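Local coordinates for protein arabinogalactan endo-1,4-beta-galactosidase (PDB 7OSK) that probably hydrolyses internal beta-1,4-galactosidic bonds of galactan and arabinogalactan, this chain holding the family 53 catalytic domain of a longer, hyperthermostable archaeal protein, at residues 138-143 against 362-367; 189-194 against 290-295; 156-161 against 206-211; 168-173 against 221-226; 313-316 against 321-324. All blocks are in the same frame, centred on the assembly; numbering follows the deposited sequence.

Contact 1: 138-143 against 362-367; sequences SDWWAD and AGWKTG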
# COMPACT_ATOMS: atom_id res chain seq x y z
N SER A 138 -13.73 0.15 -4.66
CA SER A 138 -14.60 -0.83 -4.04
C SER A 138 -15.04 -0.25 -2.70
O SER A 138 -14.42 0.69 -2.20
CB SER A 138 -13.88 -2.16 -3.85
OG SER A 138 -14.70 -3.11 -3.19
N ASP A 139 -16.11 -0.79 -2.12
CA ASP A 139 -16.57 -0.31 -0.82
C ASP A 139 -15.76 -0.94 0.30
O ASP A 139 -15.79 -0.47 1.44
CB ASP A 139 -18.06 -0.61 -0.62
CG ASP A 139 -18.97 0.40 -1.31
OD1 ASP A 139 -18.54 1.55 -1.51
OD2 ASP A 139 -20.11 0.03 -1.65
N TRP A 140 -15.02 -2.00 -0.01
CA TRP A 140 -14.16 -2.62 0.98
C TRP A 140 -12.95 -3.28 0.31
O TRP A 140 -12.56 -2.87 -0.79
CB TRP A 140 -14.96 -3.65 1.79
CG TRP A 140 -14.54 -3.75 3.24
CD1 TRP A 140 -14.12 -2.74 4.05
CD2 TRP A 140 -14.52 -4.94 4.04
NE1 TRP A 140 -13.83 -3.22 5.31
CE2 TRP A 140 -14.06 -4.57 5.33
CE3 TRP A 140 -14.83 -6.28 3.80
CZ2 TRP A 140 -13.92 -5.49 6.36
CZ3 TRP A 140 -14.68 -7.19 4.82
CH2 TRP A 140 -14.23 -6.79 6.09
N TRP A 141 -12.35 -4.27 0.97
CA TRP A 141 -11.10 -4.89 0.50
C TRP A 141 -11.16 -5.31 -0.96
O TRP A 141 -12.14 -5.89 -1.42
CB TRP A 141 -10.76 -6.11 1.35
CG TRP A 141 -10.58 -5.83 2.80
CD1 TRP A 141 -11.47 -6.07 3.80
CD2 TRP A 141 -9.42 -5.25 3.43
NE1 TRP A 141 -10.95 -5.68 5.01
CE2 TRP A 141 -9.69 -5.17 4.81
CE3 TRP A 141 -8.19 -4.80 2.96
CZ2 TRP A 141 -8.78 -4.66 5.72
CZ3 TRP A 141 -7.28 -4.29 3.87
CH2 TRP A 141 -7.58 -4.23 5.24
N ALA A 142 -10.08 -5.01 -1.69
CA ALA A 142 -9.95 -5.42 -3.07
C ALA A 142 -8.55 -5.99 -3.33
O ALA A 142 -7.54 -5.41 -2.92
CB ALA A 142 -10.23 -4.26 -4.01
N ASP A 143 -8.52 -7.13 -4.01
CA ASP A 143 -7.27 -7.78 -4.40
C ASP A 143 -7.60 -8.70 -5.58
O ASP A 143 -8.75 -8.71 -6.04
CB ASP A 143 -6.66 -8.53 -3.22
CG ASP A 143 -7.59 -9.57 -2.65
OD1 ASP A 143 -7.80 -10.61 -3.32
OD2 ASP A 143 -8.11 -9.36 -1.54
N ALA A 362 -10.40 -1.90 16.29
CA ALA A 362 -9.55 -1.66 15.13
C ALA A 362 -9.11 -2.98 14.48
O ALA A 362 -7.95 -3.13 14.10
CB ALA A 362 -8.34 -0.84 15.52
N GLY A 363 -10.03 -3.92 14.38
CA GLY A 363 -9.74 -5.19 13.73
C GLY A 363 -9.80 -5.08 12.22
O GLY A 363 -9.99 -3.99 11.68
N TRP A 364 -9.63 -6.21 11.54
CA TRP A 364 -9.68 -6.24 10.08
C TRP A 364 -11.12 -6.16 9.59
O TRP A 364 -11.37 -5.95 8.40
CB TRP A 364 -9.04 -7.52 9.56
CG TRP A 364 -9.97 -8.70 9.59
CD1 TRP A 364 -10.31 -9.45 10.68
CD2 TRP A 364 -10.69 -9.24 8.48
NE1 TRP A 364 -11.19 -10.44 10.31
CE2 TRP A 364 -11.44 -10.33 8.97
CE3 TRP A 364 -10.77 -8.92 7.13
CZ2 TRP A 364 -12.26 -11.09 8.15
CZ3 TRP A 364 -11.58 -9.68 6.31
CH2 TRP A 364 -12.32 -10.75 6.83
N LYS A 365 -12.06 -6.32 10.51
CA LYS A 365 -13.47 -6.38 10.19
C LYS A 365 -14.26 -5.96 11.42
O LYS A 365 -13.79 -6.15 12.55
CB LYS A 365 -13.86 -7.79 9.75
CG LYS A 365 -15.29 -7.95 9.25
CD LYS A 365 -15.55 -9.38 8.81
CE LYS A 365 -16.96 -9.55 8.26
NZ LYS A 365 -17.21 -10.92 7.75
N THR A 366 -15.43 -5.38 11.22
CA THR A 366 -16.30 -5.03 12.33
C THR A 366 -16.64 -6.28 13.13
O THR A 366 -17.19 -7.25 12.59
CB THR A 366 -17.59 -4.35 11.85
OG1 THR A 366 -17.27 -3.08 11.27
CG2 THR A 366 -18.56 -4.13 13.01
N GLY A 367 -16.30 -6.27 14.42
CA GLY A 367 -16.58 -7.38 15.30
C GLY A 367 -15.42 -8.34 15.47
O GLY A 367 -15.32 -9.01 16.50
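Trp364 reaches Trp140 and Trp141 because its CG stands between the backbone N and the carbonyl carbon (chi1 82°), while CG of Trp141, anti to its own carbonyl carbon, carries NE1 toward Trp364 O. The three indoles form an aromatic cluster joining two loops of the (beta/alpha)8 barrel, those after strands 130-135 and 346-352, and so illustrate how aromatic residues can tie together loops far apart in sequence. The six-membered rings of Trp140 and Trp364 are nearly parallel, at 29°, but displaced so far that little of one lies over the other; CH2 of Trp140 is 3.9 Å from CZ3 of Trp364. Lys365, extended beyond CG, crosses Trp140 at about a right angle and sets its CG 3.5 Å from CH2 of that ring. An alanine at Trp140 removes the indole and would probably leave Gly108 O without its NE1 donor and open a gap beside Trp364 and Lys365. The side chain of calcium-binding His305 lies about 4 Å from that of Trp364, whose NE1 is bonded to Glu368. Trp141 NE1 makes a weak hydrogen bond to Trp364 O (3.4 Å, 151° at the hydrogen), that oxygen lying at the ring edge and in its plane.

Contact 2: 189-194 against 290-295; sequences GNEINN and VAETAY
Glu191 and Glu292 meet at about a right angle, OE2 of Glu191 lying 3.4 Å from OE1 of Glu292 and the carboxylate planes turned 55° apart, and one water joins them. The water donates to Glu292 OE1 at 2.7 Å and, weakly, to Glu191 OE2 at 2.8 Å. It also accepts from Asn190 ND2 at 3.0 Å, which makes it the hub of the three side chains. OD1 of Asn190 approaches Glu292 OE2 to 3.4 Å, but both are acceptors and do not bond.

Surrounding residues are likely to fix the direction of each group. Arg92 forms a salt bridge with Glu292 OE2, and Tyr263 OH bonds its OE1, so both oxygens of that carboxylate are held. Ser261 OG grips Glu191 OE2, while Asn190 ND2 is also bonded to Ala142 O. Glu292 comes from strand 287-293 with CG anti to the carbonyl carbon (chi1 -66°) and the chain extended beyond it. Hexanediol lies about 5 Å from its side chain, a possible mark of a pocket. An Asn-Glu pair just after strand 185-188 and a glutamate near the end of strand 287-293, the fourth and seventh of the barrel, are consistent with the paired active-site carboxylates of clan GH-A glycosidases.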
# COMPACT_ATOMS: atom_id res chain seq x y z
N GLY A 189 -6.72 1.45 -8.69
CA GLY A 189 -7.09 0.11 -8.28
C GLY A 189 -6.01 -0.52 -7.42
O GLY A 189 -4.87 -0.06 -7.44
N ASN A 190 -6.37 -1.56 -6.67
CA ASN A 190 -5.40 -2.26 -5.83
C ASN A 190 -5.18 -3.69 -6.30
O ASN A 190 -6.10 -4.51 -6.28
CB ASN A 190 -5.85 -2.27 -4.37
CG ASN A 190 -4.73 -2.70 -3.42
OD1 ASN A 190 -3.77 -1.97 -3.22
ND2 ASN A 190 -4.86 -3.89 -2.85
N GLU A 191 -3.94 -3.98 -6.70
CA GLU A 191 -3.57 -5.29 -7.21
C GLU A 191 -4.55 -5.74 -8.29
O GLU A 191 -5.29 -6.71 -8.12
CB GLU A 191 -3.51 -6.31 -6.07
CG GLU A 191 -2.47 -5.96 -5.01
CD GLU A 191 -2.41 -6.98 -3.89
OE1 GLU A 191 -3.11 -8.01 -3.97
OE2 GLU A 191 -1.65 -6.75 -2.93
N ILE A 192 -4.53 -5.02 -9.41
CA ILE A 192 -5.50 -5.20 -10.48
C ILE A 192 -5.03 -6.26 -11.49
O ILE A 192 -5.23 -6.11 -12.69
CB ILE A 192 -5.77 -3.87 -11.21
CG1 ILE A 192 -4.46 -3.19 -11.60
CG2 ILE A 192 -6.57 -2.94 -10.32
CD1 ILE A 192 -4.56 -2.33 -12.83
N ASN A 193 -4.41 -7.32 -10.98
CA ASN A 193 -3.94 -8.42 -11.82
C ASN A 193 -5.06 -8.97 -12.70
O ASN A 193 -4.92 -9.06 -13.93
CB ASN A 193 -3.36 -9.54 -10.96
CG ASN A 193 -2.19 -9.08 -10.11
OD1 ASN A 193 -2.20 -7.98 -9.56
ND2 ASN A 193 -1.17 -9.93 -10.00
N ASN A 194 -6.17 -9.34 -12.07
CA ASN A 194 -7.32 -9.88 -12.77
C ASN A 194 -8.33 -8.78 -13.06
O ASN A 194 -9.53 -9.03 -13.20
CB ASN A 194 -7.96 -10.99 -11.94
CG ASN A 194 -7.00 -12.12 -11.65
OD1 ASN A 194 -6.15 -12.45 -12.48
ND2 ASN A 194 -7.12 -12.72 -10.48
N VAL A 290 7.49 -0.80 -4.79
CA VAL A 290 6.89 -1.82 -3.94
C VAL A 290 5.77 -1.18 -3.13
O VAL A 290 6.01 -0.51 -2.13
CB VAL A 290 7.93 -2.47 -2.99
CG1 VAL A 290 7.27 -3.54 -2.13
CG2 VAL A 290 9.09 -3.05 -3.78
N ALA A 291 4.53 -1.39 -3.57
CA ALA A 291 3.37 -0.76 -2.95
C ALA A 291 3.02 -1.41 -1.62
O ALA A 291 2.51 -0.75 -0.72
CB ALA A 291 2.17 -0.82 -3.88
N GLU A 292 3.27 -2.71 -1.51
CA GLU A 292 2.98 -3.44 -0.29
C GLU A 292 4.03 -4.50 -0.01
O GLU A 292 4.44 -5.24 -0.90
CB GLU A 292 1.60 -4.08 -0.35
CG GLU A 292 0.44 -3.09 -0.41
CD GLU A 292 -0.92 -3.77 -0.35
OE1 GLU A 292 -0.97 -5.00 -0.14
OE2 GLU A 292 -1.94 -3.06 -0.52
N THR A 293 4.46 -4.57 1.24
CA THR A 293 5.37 -5.60 1.70
C THR A 293 5.39 -5.60 3.22
O THR A 293 5.14 -4.56 3.84
CB THR A 293 6.80 -5.41 1.15
OG1 THR A 293 7.62 -6.51 1.55
CG2 THR A 293 7.41 -4.11 1.65
N ALA A 294 5.68 -6.75 3.82
CA ALA A 294 5.73 -6.84 5.27
C ALA A 294 6.37 -8.14 5.72
O ALA A 294 6.51 -9.07 4.93
CB ALA A 294 4.33 -6.72 5.86
N TYR A 295 6.77 -8.18 6.98
CA TYR A 295 7.27 -9.41 7.58
C TYR A 295 7.00 -9.41 9.08
O TYR A 295 6.64 -8.38 9.65
CB TYR A 295 8.77 -9.57 7.32
CG TYR A 295 9.20 -11.01 7.28
CD1 TYR A 295 8.94 -11.80 6.17
CD2 TYR A 295 9.85 -11.60 8.36
CE1 TYR A 295 9.32 -13.12 6.12
CE2 TYR A 295 10.23 -12.92 8.32
CZ TYR A 295 9.97 -13.68 7.20
OH TYR A 295 10.35 -15.00 7.15
O HOH W 1 -3.40 -5.76 -1.04

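Contact 3: 156-161 against 206-211; sequences LSYPEL and WTQFVG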
# COMPACT_ATOMS: atom_id res chain seq x y z
N LEU A 156 -25.07 -0.34 -12.51
CA LEU A 156 -24.85 0.64 -13.58
C LEU A 156 -24.33 -0.08 -14.82
O LEU A 156 -23.45 -0.94 -14.72
CB LEU A 156 -23.86 1.72 -13.14
CG LEU A 156 -24.26 2.58 -11.94
CD1 LEU A 156 -23.20 3.64 -11.69
CD2 LEU A 156 -25.63 3.22 -12.14
N SER A 157 -24.89 0.26 -15.98
CA SER A 157 -24.40 -0.29 -17.24
C SER A 157 -22.97 0.19 -17.45
O SER A 157 -22.52 1.13 -16.80
CB SER A 157 -25.29 0.14 -18.40
OG SER A 157 -25.24 1.55 -18.58
N TYR A 158 -22.25 -0.45 -18.37
CA TYR A 158 -20.84 -0.13 -18.57
C TYR A 158 -20.62 1.34 -18.90
O TYR A 158 -19.73 1.97 -18.32
CB TYR A 158 -20.24 -1.01 -19.66
CG TYR A 158 -18.82 -0.61 -19.98
CD1 TYR A 158 -17.79 -0.86 -19.09
CD2 TYR A 158 -18.51 0.04 -21.17
CE1 TYR A 158 -16.50 -0.49 -19.36
CE2 TYR A 158 -17.21 0.42 -21.45
CZ TYR A 158 -16.21 0.15 -20.54
OH TYR A 158 -14.92 0.52 -20.81
N PRO A 159 -21.42 1.91 -19.82
CA PRO A 159 -21.22 3.34 -20.11
C PRO A 159 -21.43 4.23 -18.89
O PRO A 159 -20.67 5.17 -18.68
CB PRO A 159 -22.29 3.63 -21.18
CG PRO A 159 -22.57 2.31 -21.80
CD PRO A 159 -22.44 1.32 -20.69
N GLU A 160 -22.45 3.92 -18.10
CA GLU A 160 -22.73 4.68 -16.88
C GLU A 160 -21.60 4.49 -15.87
O GLU A 160 -21.30 5.40 -15.09
CB GLU A 160 -24.07 4.25 -16.28
CG GLU A 160 -25.27 4.47 -17.19
CD GLU A 160 -26.56 3.90 -16.62
OE1 GLU A 160 -26.54 3.44 -15.46
OE2 GLU A 160 -27.58 3.92 -17.32
N LEU A 161 -20.98 3.32 -15.90
CA LEU A 161 -19.89 3.02 -14.98
C LEU A 161 -18.65 3.83 -15.32
O LEU A 161 -17.94 4.30 -14.42
CB LEU A 161 -19.57 1.52 -15.02
CG LEU A 161 -18.51 1.01 -14.03
CD1 LEU A 161 -18.92 1.29 -12.59
CD2 LEU A 161 -18.27 -0.48 -14.24
N TRP A 206 -11.02 -7.23 -21.49
CA TRP A 206 -9.89 -6.32 -21.54
C TRP A 206 -10.27 -4.95 -22.09
O TRP A 206 -9.82 -3.93 -21.58
CB TRP A 206 -8.77 -6.90 -22.40
CG TRP A 206 -7.53 -6.08 -22.34
CD1 TRP A 206 -7.12 -5.13 -23.22
CD2 TRP A 206 -6.53 -6.12 -21.31
NE1 TRP A 206 -5.93 -4.58 -22.82
CE2 TRP A 206 -5.55 -5.17 -21.64
CE3 TRP A 206 -6.38 -6.87 -20.14
CZ2 TRP A 206 -4.43 -4.95 -20.85
CZ3 TRP A 206 -5.26 -6.66 -19.36
CH2 TRP A 206 -4.30 -5.71 -19.71
N THR A 207 -11.10 -4.94 -23.12
CA THR A 207 -11.53 -3.69 -23.75
C THR A 207 -12.23 -2.79 -22.74
O THR A 207 -11.90 -1.60 -22.62
CB THR A 207 -12.48 -3.96 -24.93
OG1 THR A 207 -11.87 -4.88 -25.84
CG2 THR A 207 -12.79 -2.66 -25.67
N GLN A 208 -13.19 -3.35 -22.01
CA GLN A 208 -13.93 -2.60 -21.01
C GLN A 208 -13.04 -2.27 -19.82
O GLN A 208 -13.15 -1.20 -19.23
CB GLN A 208 -15.15 -3.40 -20.56
CG GLN A 208 -16.19 -3.59 -21.65
CD GLN A 208 -17.49 -4.15 -21.14
OE1 GLN A 208 -17.54 -4.80 -20.09
NE2 GLN A 208 -18.57 -3.90 -21.87
N PHE A 209 -12.17 -3.21 -19.48
CA PHE A 209 -11.19 -3.03 -18.42
C PHE A 209 -10.32 -1.79 -18.69
O PHE A 209 -10.09 -0.99 -17.79
CB PHE A 209 -10.32 -4.30 -18.30
CG PHE A 209 -9.16 -4.18 -17.35
CD1 PHE A 209 -9.24 -3.40 -16.21
CD2 PHE A 209 -7.98 -4.86 -17.61
CE1 PHE A 209 -8.16 -3.30 -15.34
CE2 PHE A 209 -6.90 -4.76 -16.74
CZ PHE A 209 -6.99 -3.99 -15.61
N VAL A 210 -9.88 -1.64 -19.93
CA VAL A 210 -9.02 -0.51 -20.31
C VAL A 210 -9.80 0.80 -20.35
O VAL A 210 -9.26 1.86 -20.06
CB VAL A 210 -8.35 -0.75 -21.68
CG1 VAL A 210 -7.66 0.52 -22.18
CG2 VAL A 210 -7.35 -1.89 -21.58
N GLY A 211 -11.07 0.71 -20.73
CA GLY A 211 -11.93 1.88 -20.75
C GLY A 211 -12.10 2.47 -19.37
O GLY A 211 -12.02 3.68 -19.18
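Tyr158 lies across Gln208 at the start of helix 206-223, and the tight part of the contact is gathered around this one phenol. Its OH donates to the backbone O of Gln208 at 2.9 Å; the donor lies in the carbonyl plane on a lone pair, at a C=O...donor angle of 108°, and so meets the carbonyl from the side. The same hydroxyl is 3.3 Å from CA of Gly211, where a CB would collide with it, so the missing side chain lets the phenol in. Gln208 lies over one face of the ring: CG stands 3.9 Å from the ring centroid, only 11° off the normal, in a CH-pi contact, and beyond it the amide plane lies nearly parallel to the ring. CG of Tyr158, anti to the backbone N (chi1 174°), sends the ring out from the first turn of helix 158-178 to reach Gln208.

The other side is looser. The partly exposed Gln208 chain runs along the ring face toward solvent, and Tyr158 OH stays 4.1 Å from the backbone O of Thr207. Deeper in, Leu212 touches both Tyr158 and Leu161. Two neighbouring outer helices of the barrel are thus joined near their N-terminal ends by a link part polar, part apolar: the phenol spends its hydroxyl on a main-chain carbonyl and its face on the methylenes and amide of Gln208, which needs no charge on either partner.

Contact 4: 168-173 against 221-226; sequences WTYNAL and KDVNPN
Val223 and Tyr170 supply the nearest approach here, an apolar one, between helices 158-178 and 206-223 on the outside of the barrel. Val223 has CG1 anti to the backbone N (chi1 -176°), which turns CG2 to Tyr170. CG2 stands 3.6 Å from CD1 of Tyr170 and 3.9 Å from CE1, the two side chains crossing obliquely. That methyl also lies 3.7 Å from the backbone O of Tyr170 and 4.0 Å from CB of Leu173, while Val223 CG1 reaches the same Leu173 CB at 4.1 Å. CG2 thus sits between Tyr170 and Leu173, one turn apart, and CG1 leans on Leu173 alone. Asp222 adds its CB, 4.3 Å from CD1 of Tyr170. A glycine in place of Val223 has neither methyl and would probably open a gap between Tyr170 and Leu173, leaving the phenol freer to turn. Farther in, Leu173 also packs on Phe135 of strand 130-135, which ties helix 158-178 to the barrel wall.

Polar interactions lie beside this patch. OD2 of Asp222 is bonded to Tyr166 OH, bridging the same two helices just outside the segments. Where helix 206-223 ends, OD1 of Asn224 accepts from the backbone N of Asn226 at 2.8 Å (148° at the hydrogen), forming an Asx turn. The chemistry suggests a division of labour: between the segments dispersion and shape do the joining, whereas directional bonds serve the neighbouring bridge and the turn.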
# COMPACT_ATOMS: atom_id res chain seq x y z
N TRP A 168 -16.33 10.35 -9.98
CA TRP A 168 -16.00 10.09 -8.58
C TRP A 168 -14.53 10.38 -8.32
O TRP A 168 -14.19 11.02 -7.33
CB TRP A 168 -16.32 8.64 -8.20
CG TRP A 168 -16.07 8.37 -6.75
CD1 TRP A 168 -16.93 8.57 -5.71
CD2 TRP A 168 -14.86 7.85 -6.17
NE1 TRP A 168 -16.34 8.21 -4.53
CE2 TRP A 168 -15.07 7.77 -4.78
CE3 TRP A 168 -13.63 7.46 -6.69
CZ2 TRP A 168 -14.09 7.30 -3.91
CZ3 TRP A 168 -12.66 6.99 -5.82
CH2 TRP A 168 -12.89 6.92 -4.44
N THR A 169 -13.66 9.92 -9.22
CA THR A 169 -12.23 10.15 -9.09
C THR A 169 -11.91 11.64 -9.14
O THR A 169 -11.09 12.14 -8.38
CB THR A 169 -11.43 9.43 -10.20
OG1 THR A 169 -11.71 8.03 -10.16
CG2 THR A 169 -9.93 9.65 -10.02
N TYR A 170 -12.57 12.34 -10.06
CA TYR A 170 -12.36 13.77 -10.22
C TYR A 170 -12.73 14.49 -8.93
O TYR A 170 -11.92 15.21 -8.35
CB TYR A 170 -13.19 14.31 -11.39
CG TYR A 170 -13.07 15.81 -11.57
CD1 TYR A 170 -11.99 16.36 -12.24
CD2 TYR A 170 -14.03 16.67 -11.05
CE1 TYR A 170 -11.87 17.73 -12.41
CE2 TYR A 170 -13.92 18.04 -11.21
CZ TYR A 170 -12.84 18.56 -11.89
OH TYR A 170 -12.73 19.92 -12.05
N ASN A 171 -13.97 14.28 -8.48
CA ASN A 171 -14.45 14.90 -7.25
C ASN A 171 -13.67 14.43 -6.03
O ASN A 171 -13.47 15.19 -5.08
CB ASN A 171 -15.94 14.61 -7.07
CG ASN A 171 -16.82 15.43 -8.00
OD1 ASN A 171 -16.55 16.61 -8.24
ND2 ASN A 171 -17.88 14.82 -8.52
N ALA A 172 -13.24 13.17 -6.05
CA ALA A 172 -12.43 12.63 -4.96
C ALA A 172 -11.14 13.43 -4.81
O ALA A 172 -10.84 13.94 -3.74
CB ALA A 172 -12.13 11.16 -5.18
N LEU A 173 -10.39 13.55 -5.90
CA LEU A 173 -9.12 14.27 -5.87
C LEU A 173 -9.33 15.78 -5.71
O LEU A 173 -8.49 16.47 -5.15
CB LEU A 173 -8.30 13.97 -7.12
CG LEU A 173 -7.82 12.53 -7.26
CD1 LEU A 173 -7.11 12.32 -8.58
CD2 LEU A 173 -6.91 12.12 -6.11
N LYS A 221 -5.70 13.41 -14.22
CA LYS A 221 -4.91 14.38 -14.97
C LYS A 221 -5.67 15.70 -15.11
O LYS A 221 -5.07 16.77 -15.19
CB LYS A 221 -4.54 13.83 -16.35
CG LYS A 221 -4.05 12.38 -16.36
CD LYS A 221 -2.53 12.27 -16.27
CE LYS A 221 -1.87 12.56 -17.61
NZ LYS A 221 -1.50 11.31 -18.33
N ASP A 222 -7.00 15.62 -15.13
CA ASP A 222 -7.85 16.81 -15.25
C ASP A 222 -7.80 17.64 -13.97
O ASP A 222 -7.97 18.86 -14.00
CB ASP A 222 -9.30 16.42 -15.56
CG ASP A 222 -9.48 15.95 -16.99
OD1 ASP A 222 -8.69 16.34 -17.87
OD2 ASP A 222 -10.44 15.19 -17.24
N VAL A 223 -7.56 16.98 -12.83
CA VAL A 223 -7.36 17.68 -11.57
C VAL A 223 -5.95 18.25 -11.54
O VAL A 223 -5.74 19.40 -11.15
CB VAL A 223 -7.58 16.75 -10.35
CG1 VAL A 223 -7.44 17.54 -9.05
CG2 VAL A 223 -8.93 16.08 -10.42
N ASN A 224 -4.99 17.44 -11.98
CA ASN A 224 -3.60 17.85 -12.04
C ASN A 224 -2.79 16.85 -12.88
O ASN A 224 -2.72 15.68 -12.52
CB ASN A 224 -3.01 17.96 -10.62
CG ASN A 224 -1.62 18.56 -10.60
OD1 ASN A 224 -0.67 17.96 -11.09
ND2 ASN A 224 -1.50 19.75 -10.02
N PRO A 225 -2.19 17.31 -13.99
CA PRO A 225 -1.54 16.35 -14.89
C PRO A 225 -0.13 15.96 -14.44
O PRO A 225 0.55 15.23 -15.17
CB PRO A 225 -1.50 17.09 -16.23
CG PRO A 225 -1.93 18.54 -15.93
CD PRO A 225 -1.95 18.69 -14.45
N ASN A 226 0.29 16.43 -13.27
CA ASN A 226 1.61 16.11 -12.73
C ASN A 226 1.50 15.06 -11.62
O ASN A 226 2.50 14.59 -11.08
CB ASN A 226 2.31 17.37 -12.22
CG ASN A 226 3.73 17.12 -11.75
OD1 ASN A 226 4.63 16.89 -12.56
ND2 ASN A 226 3.94 17.17 -10.43

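Contact 5: 313-316 against 321-324; sequences DLEV and KASI
Glu315 reaches from helix 312-318 to Lys321 and Ala322, and its side chain can be followed outward atom by atom. The bond to CB already points toward segment 321-324, and CG, anti to the backbone N (chi1 -176°), carries the extended chain onward. CG comes within 3.8 Å of Lys321 CA, and CD within 3.5 Å of Ala322 N. OE2 completes the approach: it accepts the backbone N-H of Ala322 at 2.6 Å, nearly straight at 170°, using the anti lone pair, on the side away from the other carboxylate oxygen. The same OE2 lies 3.5 Å from CB of Lys321 and 3.6 Å from CB of Ala322, so aliphatic carbons flank the bonded oxygen.

Lys321 directs its CB bond away overall, yet its chain bends at chi2, chi3 and chi4 and curls round so that NZ ends 4.2 Å from Glu315 OE2. This is too far for a salt bridge, though the opposite charges would probably attract. The bonded N-H belongs to the centre of a turn, for Ser323 N makes a weak 2.9 Å bond to Lys321 O around Ala322. Ser323 then serves as N-cap, its OG bonded to Gly326 N at the start of helix 324-342. Here a glutamate on one short helix holds the linker to the next, and the turn it grips, centred on Ala322, is an inverse gamma turn leading directly into an N-capped helix of the barrel.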
# COMPACT_ATOMS: atom_id res chain seq x y z
N ASP A 313 5.72 -22.00 9.77
CA ASP A 313 5.39 -22.29 8.38
C ASP A 313 5.76 -21.15 7.43
O ASP A 313 6.53 -21.33 6.49
CB ASP A 313 3.90 -22.60 8.26
CG ASP A 313 3.41 -22.60 6.82
OD1 ASP A 313 4.17 -23.01 5.92
OD2 ASP A 313 2.25 -22.19 6.59
N LEU A 314 5.22 -19.96 7.68
CA LEU A 314 5.48 -18.82 6.81
C LEU A 314 6.91 -18.30 6.97
O LEU A 314 7.42 -17.58 6.11
CB LEU A 314 4.49 -17.69 7.10
CG LEU A 314 3.11 -17.86 6.45
CD1 LEU A 314 2.30 -18.94 7.15
CD2 LEU A 314 2.35 -16.54 6.45
N GLU A 315 7.55 -18.68 8.07
CA GLU A 315 8.90 -18.22 8.37
C GLU A 315 9.95 -18.88 7.46
O GLU A 315 10.99 -18.28 7.18
CB GLU A 315 9.23 -18.50 9.84
CG GLU A 315 10.59 -17.96 10.29
CD GLU A 315 10.90 -18.27 11.74
OE1 GLU A 315 10.72 -19.43 12.17
OE2 GLU A 315 11.35 -17.35 12.47
N VAL A 316 9.68 -20.10 7.00
CA VAL A 316 10.62 -20.80 6.14
C VAL A 316 10.41 -20.40 4.68
O VAL A 316 11.29 -20.57 3.85
CB VAL A 316 10.51 -22.35 6.27
CG1 VAL A 316 10.53 -22.76 7.74
CG2 VAL A 316 9.26 -22.88 5.59
N LYS A 321 13.88 -14.89 9.52
CA LYS A 321 13.32 -15.42 10.75
C LYS A 321 12.41 -14.35 11.38
O LYS A 321 12.60 -13.16 11.16
CB LYS A 321 14.45 -15.85 11.70
CG LYS A 321 14.80 -14.89 12.81
CD LYS A 321 13.98 -15.20 14.05
CE LYS A 321 14.79 -15.92 15.11
NZ LYS A 321 14.13 -17.18 15.56
N ALA A 322 11.42 -14.79 12.15
CA ALA A 322 10.41 -13.88 12.68
C ALA A 322 10.85 -13.19 13.97
O ALA A 322 10.30 -13.45 15.04
CB ALA A 322 9.10 -14.62 12.91
N SER A 323 11.84 -12.31 13.86
CA SER A 323 12.26 -11.47 14.98
C SER A 323 12.31 -10.02 14.53
O SER A 323 12.17 -9.72 13.35
CB SER A 323 13.64 -11.90 15.50
OG SER A 323 14.62 -11.80 14.48
N ILE A 324 12.53 -9.11 15.48
CA ILE A 324 12.63 -7.70 15.15
C ILE A 324 13.83 -7.48 14.24
O ILE A 324 13.77 -6.68 13.31
CB ILE A 324 12.75 -6.83 16.42
CG1 ILE A 324 11.57 -7.11 17.36
CG2 ILE A 324 12.83 -5.36 16.04
CD1 ILE A 324 11.55 -6.27 18.62

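Overall arrangement
Contacts 1 and 2 lie about 16 Å apart between centres and meet where Asp143 CB is 3.7 Å from Glu191 OE1, linking the loop that bears two of the tryptophans to the probable active-site residues; hexanediol approaches both. Contacts 3 and 4, their centres about 19 Å apart, join the same two helices. Contact 3 also reaches contact 2 directly, Ile192 O packing at 4.0 Å against Phe209 CZ. Across the barrel, contact 5 lies about 43 Å from contact 3 between centres but touches contact 2 through Tyr295, whose OH is 3.3 Å from Glu315 O. The calcium ion is about 9 Å from the Trp364 side chain of contact 1 and about 14 Å from that of Ala322 in contact 5.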